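PDB 6C30: GNAT family acetyltransferase from Mycobacterium smegmatis, which probably transfers an acetyl group from acetyl-CoA to the N-terminal amine of a protein substrate, as a RimJ-type member of the GNAT superfamily. Local coordinates for residues P31-D36 with V91-G96; A38-I43 with V64-T69. One frame throughout, in Å; residues are numbered along the deposited sequence. Where two conformers were deposited one is given.

From the N terminus, the chain leaves strand 25-31 through residues 31-36, turns into helix 37-46, and returns by way of helices 48-51, 62-65 and 71-83 to strand 88-94. Contact 1 closes this whole excursion, joining the exit from strand 25-31 to the strand beside it, so that the two ends of the helical connection meet on the sheet. Contact 2 falls wholly within that excursion and closes a shorter loop: helix 37-46 meets the chain where it leaves helix 62-65. The loops nest without crossing, and segments 31-36 and 38-43 are almost consecutive. The first contact ties the helical connection to the sheet, the second ties its helical parts to each other.

Contact 1: P31-D36 with V91-G96; sequences PVRMRD and VIELDG
Val91 sets CG1 anti to its backbone N (chi1 165°), which leaves CG2 beside that N and facing segment 31-36; Val32 turns CG1 beside its own N (chi1 -68°), and the two methyls meet at 3.8 Å from CG1 of Val32 to CG2 of Val91. Val91 CG2 also lies 3.5 Å from OD2 of Asp36. That carboxylate oxygen accepts the N-H of Arg33, at 3.0 Å from N to OD2, from above the carboxylate plane, and forms a salt bridge with Arg30. A return bond from Asp36 N to Arg33 O closes a type I turn. In the GNAT sheet, strands 25-31 and 88-94 run antiparallel, and this turn leads from the first of them into helix 37-46. The Arg33 side chain, extended from CG to NE, crosses that of Glu93 at about a right angle. A water joins the charges, accepting from NH2 of Arg33 at 3.0 Å and donating to OE2 of Glu93 at 2.6 Å; NH2 and OE2 are 4.1 Å apart, beyond a salt bridge. Glu93 OE2 instead forms one with Arg30, which so bridges the two carboxylates. Arg35, in the same turn, forms a salt bridge with Asp95 of the second subunit.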
loop_
_atom_site.group_PDB
_atom_site.type_symbol
_atom_site.label_atom_id
_atom_site.label_comp_id
_atom_site.label_asym_id
_atom_site.label_seq_id
_atom_site.Cartn_x
_atom_site.Cartn_y
_atom_site.Cartn_z
ATOM N N PRO A 31 1.271 8.432 2.823
ATOM C CA PRO A 31 0.931 9.522 3.755
ATOM C C PRO A 31 0.293 9.081 5.069
ATOM O O PRO A 31 -0.502 8.149 5.089
ATOM C CB PRO A 31 -0.066 10.363 2.951
ATOM C CG PRO A 31 0.327 10.129 1.517
ATOM C CD PRO A 31 0.710 8.662 1.476
ATOM N N VAL A 32 0.619 9.760 6.161
ATOM C CA VAL A 32 -0.146 9.610 7.400
ATOM C C VAL A 32 -1.631 9.848 7.139
ATOM O O VAL A 32 -2.004 10.660 6.279
ATOM C CB VAL A 32 0.318 10.591 8.517
ATOM C CG1 VAL A 32 1.722 10.259 9.013
ATOM C CG2 VAL A 32 0.236 12.038 8.050
ATOM N N ARG A 33 -2.474 9.151 7.886
ATOM C CA ARG A 33 -3.911 9.366 7.758
ATOM C C ARG A 33 -4.593 9.128 9.094
ATOM O O ARG A 33 -4.013 8.518 10.014
ATOM C CB ARG A 33 -4.500 8.469 6.667
ATOM C CG ARG A 33 -4.380 6.992 6.958
ATOM C CD ARG A 33 -4.811 6.165 5.734
ATOM N NE ARG A 33 -4.444 4.774 5.947
ATOM C CZ ARG A 33 -3.809 4.004 5.068
ATOM N NH1 ARG A 33 -3.445 4.451 3.869
ATOM N NH2 ARG A 33 -3.531 2.762 5.411
ATOM N N MET A 34 -5.828 9.611 9.216
ATOM C CA MET A 34 -6.532 9.536 10.495
ATOM C C MET A 34 -6.712 8.114 11.019
ATOM O O MET A 34 -6.647 7.889 12.226
ATOM C CB MET A 34 -7.909 10.229 10.399
ATOM C CG MET A 34 -7.819 11.715 10.124
ATOM S SD MET A 34 -7.031 12.578 11.494
ATOM C CE MET A 34 -6.814 14.198 10.799
ATOM N N ARG A 35 -6.911 7.148 10.123
ATOM C CA ARG A 35 -7.117 5.773 10.549
ATOM C C ARG A 35 -5.870 5.132 11.162
ATOM O O ARG A 35 -5.946 4.027 11.690
ATOM C CB ARG A 35 -7.605 4.925 9.371
ATOM C CG ARG A 35 -9.050 5.204 8.963
ATOM C CD ARG A 35 -9.911 3.987 9.248
ATOM N NE ARG A 35 -11.341 4.257 9.143
ATOM C CZ ARG A 35 -12.054 4.114 8.032
ATOM N NH1 ARG A 35 -11.464 3.729 6.900
ATOM N NH2 ARG A 35 -13.356 4.368 8.047
ATOM N N ASP A 36 -4.742 5.841 11.135
ATOM C CA ASP A 36 -3.542 5.328 11.785
ATOM C C ASP A 36 -3.569 5.449 13.301
ATOM O O ASP A 36 -2.642 4.977 13.954
ATOM C CB ASP A 36 -2.303 6.054 11.261
ATOM C CG ASP A 36 -1.977 5.698 9.822
ATOM O OD1 ASP A 36 -2.202 4.522 9.438
ATOM O OD2 ASP A 36 -1.488 6.597 9.098
ATOM N N VAL A 91 4.142 7.322 6.580
ATOM C CA VAL A 91 4.123 6.109 7.388
ATOM C C VAL A 91 4.983 5.072 6.683
ATOM O O VAL A 91 4.953 4.960 5.447
ATOM C CB VAL A 91 2.686 5.586 7.575
ATOM C CG1 VAL A 91 2.667 4.150 8.102
ATOM C CG2 VAL A 91 1.912 6.531 8.496
ATOM N N ILE A 92 5.768 4.337 7.471
ATOM C CA ILE A 92 6.495 3.178 6.960
ATOM C C ILE A 92 5.596 1.963 7.084
ATOM O O ILE A 92 5.127 1.638 8.180
ATOM C CB ILE A 92 7.806 2.926 7.734
ATOM C CG1 ILE A 92 8.675 4.183 7.786
ATOM C CG2 ILE A 92 8.559 1.729 7.119
ATOM C CD1 ILE A 92 9.824 4.079 8.784
ATOM N N GLU A 93 5.336 1.312 5.951
ATOM C CA GLU A 93 4.567 0.067 5.934
ATOM C C GLU A 93 5.476 -1.138 5.746
ATOM O O GLU A 93 6.398 -1.105 4.929
ATOM C CB GLU A 93 3.527 0.062 4.808
ATOM C CG GLU A 93 2.382 1.041 5.031
ATOM C CD GLU A 93 1.259 0.868 4.028
ATOM O OE1 GLU A 93 1.456 0.175 2.999
ATOM O OE2 GLU A 93 0.173 1.428 4.266
ATOM N N LEU A 94 5.208 -2.185 6.517
ATOM C CA LEU A 94 5.762 -3.511 6.270
ATOM C C LEU A 94 4.588 -4.429 5.968
ATOM O O LEU A 94 3.707 -4.610 6.808
ATOM C CB LEU A 94 6.548 -4.019 7.473
ATOM C CG LEU A 94 7.064 -5.452 7.327
ATOM C CD1 LEU A 94 8.160 -5.537 6.273
ATOM C CD2 LEU A 94 7.542 -5.961 8.678
ATOM N N ASP A 95 4.576 -4.984 4.757
ATOM C CA ASP A 95 3.477 -5.851 4.309
ATOM C C ASP A 95 2.125 -5.175 4.589
ATOM O O ASP A 95 1.165 -5.788 5.062
ATOM C CB ASP A 95 3.572 -7.236 4.968
ATOM C CG ASP A 95 4.901 -7.932 4.664
ATOM O OD1 ASP A 95 5.406 -7.771 3.537
ATOM O OD2 ASP A 95 5.438 -8.616 5.569
ATOM N N GLY A 96 2.082 -3.883 4.283
ATOM C CA GLY A 96 0.865 -3.096 4.392
ATOM C C GLY A 96 0.543 -2.551 5.778
ATOM O O GLY A 96 -0.414 -1.784 5.914
HETATM O O HOH W 1 -2.047 1.945 2.945
#

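Contact 2: A38-I43 with V64-T69; sequences AAWSRI and VRHAVT
Ser41 and Trp40, on the first long helix of the GNAT fold (37-46), pack against the chain as it unwinds from helix 62-65. Both parts belong to the helical connection between strands 25-31 and 88-94, a region that in GNAT enzymes commonly borders the acceptor-substrate site. One hydrogen bond fastens them: Ser41 OG donates to the carbonyl O of His66 at 2.7 Å, lying in the carbonyl plane with a C=O...OG angle of 153°. His66 is the first residue past the end of its helix, so the serine satisfies a carbonyl in the departing turn. His66 O also receives a CH...O contact from Ser41 CA, 3.5 Å away.

Trp40 extends its indole alongside, with CG anti to the backbone N (chi1 170°), and presents the six-membered ring to residues 65-67. Two carbonyls meet the ring at its edge, near its plane: Arg65 O lies 3.4 Å from Trp40 CH2, and Ala67 O lies 3.6 Å from Trp40 CZ3. His66 approaches by its ring carbon CD2, 3.5 Å from Trp40 CZ2; the side chains cross at about a right angle, while the ring planes are inclined by 44°, giving an oblique aromatic pair. Trp71, Ile74 and Phe98 supply further neighbours to the indole.

Imidazole rotation is fixed at both nitrogens, ND1 bonding to Trp62 O and NE2 to Arg44 NH2, a pattern consistent with a neutral ring protonated at ND1. CG of Arg65 sits 3.5 Å above one face of the His66 imidazole, offset toward its rim. Near the start of helix 37-46, Val68 covers the backbone, its CG2 resting 4.0 Å from the N of Ala38.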
loop_
_atom_site.group_PDB
_atom_site.type_symbol
_atom_site.label_atom_id
_atom_site.label_comp_id
_atom_site.label_asym_id
_atom_site.label_seq_id
_atom_site.Cartn_x
_atom_site.Cartn_y
_atom_site.Cartn_z
ATOM N N ALA A 38 -5.033 4.033 15.830
ATOM C CA ALA A 38 -4.936 2.865 16.697
ATOM C C ALA A 38 -3.538 2.258 16.696
ATOM O O ALA A 38 -2.995 1.964 17.773
ATOM C CB ALA A 38 -5.971 1.818 16.292
ATOM N N ALA A 39 -2.941 2.096 15.521
ATOM C CA ALA A 39 -1.618 1.486 15.443
ATOM C C ALA A 39 -0.548 2.423 15.995
ATOM O O ALA A 39 0.327 1.998 16.767
ATOM C CB ALA A 39 -1.290 1.103 14.012
ATOM N N TRP A 40 -0.608 3.694 15.605
ATOM C CA TRP A 40 0.339 4.677 16.114
ATOM C C TRP A 40 0.311 4.709 17.639
ATOM O O TRP A 40 1.341 4.640 18.297
ATOM C CB TRP A 40 0.004 6.053 15.543
ATOM C CG TRP A 40 0.725 7.210 16.148
ATOM C CD1 TRP A 40 1.950 7.703 15.792
ATOM C CD2 TRP A 40 0.230 8.070 17.182
ATOM N NE1 TRP A 40 2.258 8.806 16.558
ATOM C CE2 TRP A 40 1.213 9.059 17.409
ATOM C CE3 TRP A 40 -0.954 8.109 17.931
ATOM C CZ2 TRP A 40 1.050 10.062 18.360
ATOM C CZ3 TRP A 40 -1.118 9.116 18.869
ATOM C CH2 TRP A 40 -0.116 10.072 19.074
ATOM N N SER A 41 -0.877 4.782 18.219
ATOM C CA SER A 41 -1.003 4.845 19.663
ATOM C C SER A 41 -0.496 3.561 20.308
ATOM O O SER A 41 0.292 3.602 21.247
ATOM C CB SER A 41 -2.462 5.107 20.064
ATOM O OG SER A 41 -2.633 5.006 21.467
ATOM N N ARG A 42 -0.938 2.417 19.804
ATOM C CA ARG A 42 -0.547 1.144 20.390
ATOM C C ARG A 42 0.974 1.006 20.414
ATOM O O ARG A 42 1.571 0.679 21.456
ATOM C CB ARG A 42 -1.180 -0.010 19.607
ATOM C CG ARG A 42 -0.920 -1.389 20.188
ATOM C CD ARG A 42 -1.377 -2.472 19.209
ATOM N NE ARG A 42 -0.544 -2.478 18.009
ATOM C CZ ARG A 42 -0.985 -2.235 16.777
ATOM N NH1 ARG A 42 -2.268 -1.978 16.561
ATOM N NH2 ARG A 42 -0.139 -2.255 15.757
ATOM N N ILE A 43 1.604 1.267 19.278
ATOM C CA ILE A 43 3.047 1.070 19.182
ATOM C C ILE A 43 3.817 2.126 19.981
ATOM O O ILE A 43 4.753 1.781 20.709
ATOM C CB ILE A 43 3.511 1.072 17.723
ATOM C CG1 ILE A 43 2.808 -0.056 16.957
ATOM C CG2 ILE A 43 5.022 0.895 17.653
ATOM C CD1 ILE A 43 2.960 0.041 15.458
ATOM N N VAL A 64 -0.381 10.593 27.681
ATOM C CA VAL A 64 -1.379 11.559 27.243
ATOM C C VAL A 64 -1.128 11.909 25.782
ATOM O O VAL A 64 -2.049 11.912 24.960
ATOM C CB VAL A 64 -1.353 12.830 28.114
ATOM C CG1 VAL A 64 -2.234 13.912 27.508
ATOM C CG2 VAL A 64 -1.794 12.501 29.530
ATOM N N ARG A 65 0.127 12.191 25.460
ATOM C CA ARG A 65 0.527 12.545 24.105
ATOM C C ARG A 65 0.166 11.451 23.108
ATOM O O ARG A 65 -0.244 11.745 21.984
ATOM C CB ARG A 65 2.034 12.834 24.050
ATOM C CG ARG A 65 2.608 13.030 22.650
ATOM C CD ARG A 65 2.054 14.282 21.967
ATOM N NE ARG A 65 2.743 14.532 20.704
ATOM C CZ ARG A 65 2.546 15.601 19.939
ATOM N NH1 ARG A 65 1.664 16.521 20.303
ATOM N NH2 ARG A 65 3.223 15.739 18.805
ATOM N N HIS A 66 0.311 10.194 23.512
ATOM C CA HIS A 66 0.155 9.096 22.561
ATOM C C HIS A 66 -1.112 8.279 22.741
ATOM O O HIS A 66 -1.224 7.172 22.216
ATOM C CB HIS A 66 1.395 8.199 22.624
ATOM C CG HIS A 66 2.643 8.913 22.227
ATOM N ND1 HIS A 66 3.520 9.450 23.145
ATOM C CD2 HIS A 66 3.143 9.221 21.008
ATOM C CE1 HIS A 66 4.506 10.049 22.507
ATOM N NE2 HIS A 66 4.303 9.924 21.207
ATOM N N ALA A 67 -2.081 8.846 23.447
ATOM C CA ALA A 67 -3.421 8.287 23.494
ATOM C C ALA A 67 -4.052 8.317 22.092
ATOM O O ALA A 67 -3.749 9.198 21.289
ATOM C CB ALA A 67 -4.275 9.061 24.479
ATOM N N VAL A 68 -4.948 7.376 21.817
ATOM C CA VAL A 68 -5.546 7.279 20.485
ATOM C C VAL A 68 -6.285 8.575 20.107
ATOM O O VAL A 68 -6.277 8.978 18.946
ATOM C CB VAL A 68 -6.495 6.048 20.373
ATOM C CG1 VAL A 68 -7.766 6.226 21.185
ATOM C CG2 VAL A 68 -6.838 5.777 18.927
ATOM N N THR A 69 -6.872 9.249 21.088
ATOM C CA THR A 69 -7.611 10.473 20.792
ATOM C C THR A 69 -6.700 11.678 20.552
ATOM O O THR A 69 -7.165 12.731 20.128
ATOM C CB THR A 69 -8.607 10.790 21.908
ATOM O OG1 THR A 69 -7.961 10.617 23.165
ATOM C CG2 THR A 69 -9.812 9.837 21.836
#